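Local coordinates for minor capsid protein (Cafeteriavirus-dependent mavirus, PDB 6G42) that forms the pentons of the virophage capsid, a single jelly-roll minor capsid protein that assembles as a pentamer, probably at the icosahedral vertices, at residues 21-32 / 288-297. Residues are numbered along the deposited sequence; the frame is centred on the assembly and turned at random.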
loop_
_atom_site.group_PDB
_atom_site.type_symbol
_atom_site.label_atom_id
_atom_site.label_comp_id
_atom_site.label_asym_id
_atom_site.label_seq_id
_atom_site.Cartn_x
_atom_site.Cartn_y
_atom_site.Cartn_z
ATOM N N LEU C 21 -5.023 -39.262 -7.959
ATOM C CA LEU C 21 -6.293 -38.537 -7.971
ATOM C C LEU C 21 -6.382 -37.543 -9.147
ATOM O O LEU C 21 -7.381 -37.509 -9.870
ATOM C CB LEU C 21 -6.466 -37.801 -6.632
ATOM C CG LEU C 21 -7.851 -37.271 -6.235
ATOM C CD1 LEU C 21 -8.771 -38.409 -5.824
ATOM C CD2 LEU C 21 -7.755 -36.243 -5.112
ATOM N N ALA C 22 -5.327 -36.750 -9.333
ATOM C CA ALA C 22 -5.304 -35.653 -10.313
ATOM C C ALA C 22 -4.698 -36.015 -11.672
ATOM O O ALA C 22 -4.987 -35.353 -12.676
ATOM C CB ALA C 22 -4.559 -34.461 -9.725
ATOM N N GLY C 23 -3.845 -37.037 -11.698
ATOM C CA GLY C 23 -3.122 -37.428 -12.915
ATOM C C GLY C 23 -1.888 -36.564 -13.108
ATOM O O GLY C 23 -1.775 -35.507 -12.483
ATOM N N PRO C 24 -0.957 -36.997 -13.983
ATOM C CA PRO C 24 0.297 -36.259 -14.193
ATOM C C PRO C 24 0.044 -34.863 -14.751
ATOM O O PRO C 24 -0.701 -34.729 -15.710
ATOM C CB PRO C 24 1.054 -37.124 -15.206
ATOM C CG PRO C 24 0.015 -37.941 -15.883
ATOM C CD PRO C 24 -1.061 -38.169 -14.871
ATOM N N ARG C 25 0.629 -33.842 -14.125
ATOM C CA ARG C 25 0.347 -32.427 -14.451
ATOM C C ARG C 25 -1.150 -32.052 -14.425
ATOM O O ARG C 25 -1.578 -31.118 -15.106
ATOM C CB ARG C 25 0.949 -32.053 -15.813
ATOM C CG ARG C 25 2.439 -32.314 -15.934
ATOM C CD ARG C 25 3.093 -31.292 -16.849
ATOM N NE ARG C 25 4.535 -31.496 -16.963
ATOM C CZ ARG C 25 5.125 -32.430 -17.711
ATOM N NH1 ARG C 25 4.412 -33.295 -18.432
ATOM N NH2 ARG C 25 6.453 -32.509 -17.731
ATOM N N GLY C 26 -1.934 -32.771 -13.629
ATOM C CA GLY C 26 -3.384 -32.596 -13.606
ATOM C C GLY C 26 -4.084 -33.009 -14.891
ATOM O O GLY C 26 -5.077 -32.396 -15.270
ATOM N N SER C 27 -3.566 -34.051 -15.548
ATOM C CA SER C 27 -4.127 -34.597 -16.802
ATOM C C SER C 27 -5.617 -34.929 -16.731
ATOM O O SER C 27 -6.359 -34.694 -17.684
ATOM C CB SER C 27 -3.396 -35.884 -17.187
ATOM O OG SER C 27 -2.058 -35.633 -17.550
ATOM N N TYR C 28 -6.035 -35.493 -15.601
ATOM C CA TYR C 28 -7.406 -35.976 -15.429
ATOM C C TYR C 28 -8.412 -34.844 -15.301
ATOM O O TYR C 28 -9.593 -35.038 -15.590
ATOM C CB TYR C 28 -7.511 -36.929 -14.225
ATOM C CG TYR C 28 -6.564 -38.133 -14.253
ATOM C CD1 TYR C 28 -5.892 -38.527 -15.432
ATOM C CD2 TYR C 28 -6.366 -38.907 -13.104
ATOM C CE1 TYR C 28 -5.044 -39.622 -15.446
ATOM C CE2 TYR C 28 -5.518 -40.016 -13.120
ATOM C CZ TYR C 28 -4.862 -40.366 -14.294
ATOM O OH TYR C 28 -4.020 -41.453 -14.331
ATOM N N LYS C 29 -7.933 -33.674 -14.877
ATOM C CA LYS C 29 -8.751 -32.471 -14.720
ATOM C C LYS C 29 -9.919 -32.697 -13.763
ATOM O O LYS C 29 -11.065 -32.370 -14.080
ATOM C CB LYS C 29 -9.225 -31.950 -16.084
ATOM C CG LYS C 29 -8.088 -31.741 -17.073
ATOM C CD LYS C 29 -8.288 -30.518 -17.948
ATOM C CE LYS C 29 -7.108 -30.302 -18.892
ATOM N NZ LYS C 29 -6.050 -29.429 -18.303
ATOM N N ARG C 30 -9.608 -33.265 -12.596
ATOM C CA ARG C 30 -10.600 -33.503 -11.554
ATOM C C ARG C 30 -11.011 -32.163 -10.945
ATOM O O ARG C 30 -10.148 -31.422 -10.474
ATOM C CB ARG C 30 -10.054 -34.420 -10.456
ATOM C CG ARG C 30 -11.102 -34.798 -9.403
ATOM C CD ARG C 30 -10.605 -35.834 -8.406
ATOM N NE ARG C 30 -10.102 -37.039 -9.072
ATOM C CZ ARG C 30 -10.847 -38.019 -9.591
ATOM N NH1 ARG C 30 -12.179 -37.982 -9.533
ATOM N NH2 ARG C 30 -10.246 -39.055 -10.176
ATOM N N PRO C 31 -12.321 -31.839 -10.962
ATOM C CA PRO C 31 -12.749 -30.575 -10.370
ATOM C C PRO C 31 -12.457 -30.466 -8.871
ATOM O O PRO C 31 -12.504 -31.468 -8.153
ATOM C CB PRO C 31 -14.265 -30.568 -10.615
ATOM C CG PRO C 31 -14.463 -31.441 -11.790
ATOM C CD PRO C 31 -13.437 -32.520 -11.646
ATOM N N VAL C 32 -12.137 -29.253 -8.427
ATOM C CA VAL C 32 -11.977 -28.961 -7.007
ATOM C C VAL C 32 -13.366 -29.000 -6.383
ATOM O O VAL C 32 -14.199 -28.139 -6.665
ATOM C CB VAL C 32 -11.327 -27.582 -6.768
ATOM C CG1 VAL C 32 -11.394 -27.191 -5.302
ATOM C CG2 VAL C 32 -9.881 -27.588 -7.235
ATOM N N PRO C 288 -14.505 -25.483 -14.655
ATOM C CA PRO C 288 -14.132 -25.737 -13.260
ATOM C C PRO C 288 -12.644 -25.531 -12.968
ATOM O O PRO C 288 -11.801 -25.681 -13.863
ATOM C CB PRO C 288 -14.521 -27.209 -13.050
ATOM C CG PRO C 288 -14.528 -27.819 -14.415
ATOM C CD PRO C 288 -14.454 -26.725 -15.449
ATOM N N LEU C 289 -12.350 -25.173 -11.718
ATOM C CA LEU C 289 -10.986 -25.168 -11.203
ATOM C C LEU C 289 -10.540 -26.620 -10.988
ATOM O O LEU C 289 -11.238 -27.390 -10.319
ATOM C CB LEU C 289 -10.906 -24.390 -9.883
ATOM C CG LEU C 289 -9.530 -24.310 -9.198
ATOM C CD1 LEU C 289 -8.539 -23.540 -10.058
ATOM C CD2 LEU C 289 -9.661 -23.679 -7.820
ATOM N N THR C 290 -9.380 -26.984 -11.535
ATOM C CA THR C 290 -8.921 -28.381 -11.504
ATOM C C THR C 290 -7.693 -28.573 -10.618
ATOM O O THR C 290 -6.919 -27.647 -10.413
ATOM C CB THR C 290 -8.647 -28.929 -12.925
ATOM O OG1 THR C 290 -7.585 -28.194 -13.535
ATOM C CG2 THR C 290 -9.899 -28.826 -13.799
ATOM N N LEU C 291 -7.539 -29.789 -10.100
ATOM C CA LEU C 291 -6.426 -30.153 -9.213
ATOM C C LEU C 291 -5.133 -30.480 -9.978
ATOM O O LEU C 291 -5.165 -31.015 -11.093
ATOM C CB LEU C 291 -6.801 -31.369 -8.354
ATOM C CG LEU C 291 -7.945 -31.195 -7.355
ATOM C CD1 LEU C 291 -8.437 -32.537 -6.837
ATOM C CD2 LEU C 291 -7.509 -30.318 -6.199
ATOM N N LEU C 292 -4.007 -30.127 -9.357
ATOM C CA LEU C 292 -2.700 -30.694 -9.678
ATOM C C LEU C 292 -2.402 -31.767 -8.625
ATOM O O LEU C 292 -3.105 -31.854 -7.616
ATOM C CB LEU C 292 -1.617 -29.612 -9.652
ATOM C CG LEU C 292 -1.831 -28.407 -10.570
ATOM C CD1 LEU C 292 -0.759 -27.356 -10.337
ATOM C CD2 LEU C 292 -1.851 -28.838 -12.028
ATOM N N PRO C 293 -1.363 -32.593 -8.847
ATOM C CA PRO C 293 -0.940 -33.511 -7.782
ATOM C C PRO C 293 -0.501 -32.816 -6.478
ATOM O O PRO C 293 -0.674 -33.383 -5.392
ATOM C CB PRO C 293 0.237 -34.261 -8.418
ATOM C CG PRO C 293 -0.040 -34.215 -9.872
ATOM C CD PRO C 293 -0.670 -32.877 -10.116
ATOM N N GLN C 294 0.012 -31.588 -6.604
ATOM C CA GLN C 294 0.596 -30.824 -5.497
ATOM C C GLN C 294 -0.382 -29.826 -4.851
ATOM O O GLN C 294 -0.014 -29.116 -3.922
ATOM C CB GLN C 294 1.834 -30.069 -6.001
ATOM C CG GLN C 294 2.841 -30.928 -6.772
ATOM C CD GLN C 294 2.529 -31.074 -8.262
ATOM O OE1 GLN C 294 1.428 -30.765 -8.712
ATOM N NE2 GLN C 294 3.504 -31.552 -9.028
ATOM N N THR C 295 -1.620 -29.787 -5.334
ATOM C CA THR C 295 -2.609 -28.805 -4.898
ATOM C C THR C 295 -3.065 -29.054 -3.466
ATOM O O THR C 295 -3.455 -30.165 -3.115
ATOM C CB THR C 295 -3.856 -28.816 -5.818
ATOM O OG1 THR C 295 -3.470 -28.481 -7.160
ATOM C CG2 THR C 295 -4.922 -27.823 -5.341
ATOM N N VAL C 296 -3.001 -28.007 -2.651
ATOM C CA VAL C 296 -3.679 -27.973 -1.361
ATOM C C VAL C 296 -4.690 -26.844 -1.415
ATOM O O VAL C 296 -4.401 -25.768 -1.927
ATOM C CB VAL C 296 -2.715 -27.765 -0.181
ATOM C CG1 VAL C 296 -3.476 -27.728 1.146
ATOM C CG2 VAL C 296 -1.678 -28.879 -0.161
ATOM N N ILE C 297 -5.881 -27.114 -0.893
ATOM C CA ILE C 297 -6.970 -26.152 -0.899
ATOM C C ILE C 297 -7.539 -26.043 0.512
ATOM O O ILE C 297 -7.846 -27.052 1.128
ATOM C CB ILE C 297 -8.014 -26.522 -1.973
ATOM C CG1 ILE C 297 -7.431 -26.143 -3.337
ATOM C CG2 ILE C 297 -9.335 -25.795 -1.753
ATOM C CD1 ILE C 297 -8.179 -26.657 -4.530
HETATM O O HOH W 1 -6.860 -33.361 -12.283
#
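Leu21, in helix 19-22, crosses the Leu291 side chain obliquely, CD2 to CD1 at 4.1 Å, and Ala22 presses its methyl against the Leu292 carbonyl carbon and the ring of Pro293. Gly23 O meets Pro293 CG at 3.4 Å. Arg25 sends NH1 to the backbone oxygen of Asp175 of a neighbouring subunit, while its carbonyl oxygen rests against Leu292 CD2. Gly26 CA passes 3.5 Å from Leu291 O, which accepts a hydrogen bond from a water held by Ala22 O and Arg30 N. The contact joins two connections at one end of the jelly-roll sandwich, one from strand 8-15 to strand 33-37 of the other sheet, the other back from strand 286-288 to strand 296-305. Lys29 CB lies beside Thr290 CG2. Arg30 turns its side chain back onto Leu21 O, gripping it side-on through NE and NH2, and its carbonyl accepts from Leu291 N at 3.1 Å. A second backbone bond, Val32 N to Leu289 O at 2.8 Å, completes the single bridge between Pro31 and Thr290. Val32 has CG1 anti to its backbone N (chi1 170°) and CG2 beside that N, both meeting Ile297 CD1 tip to tip, and CG2 also touches Leu291 CD2.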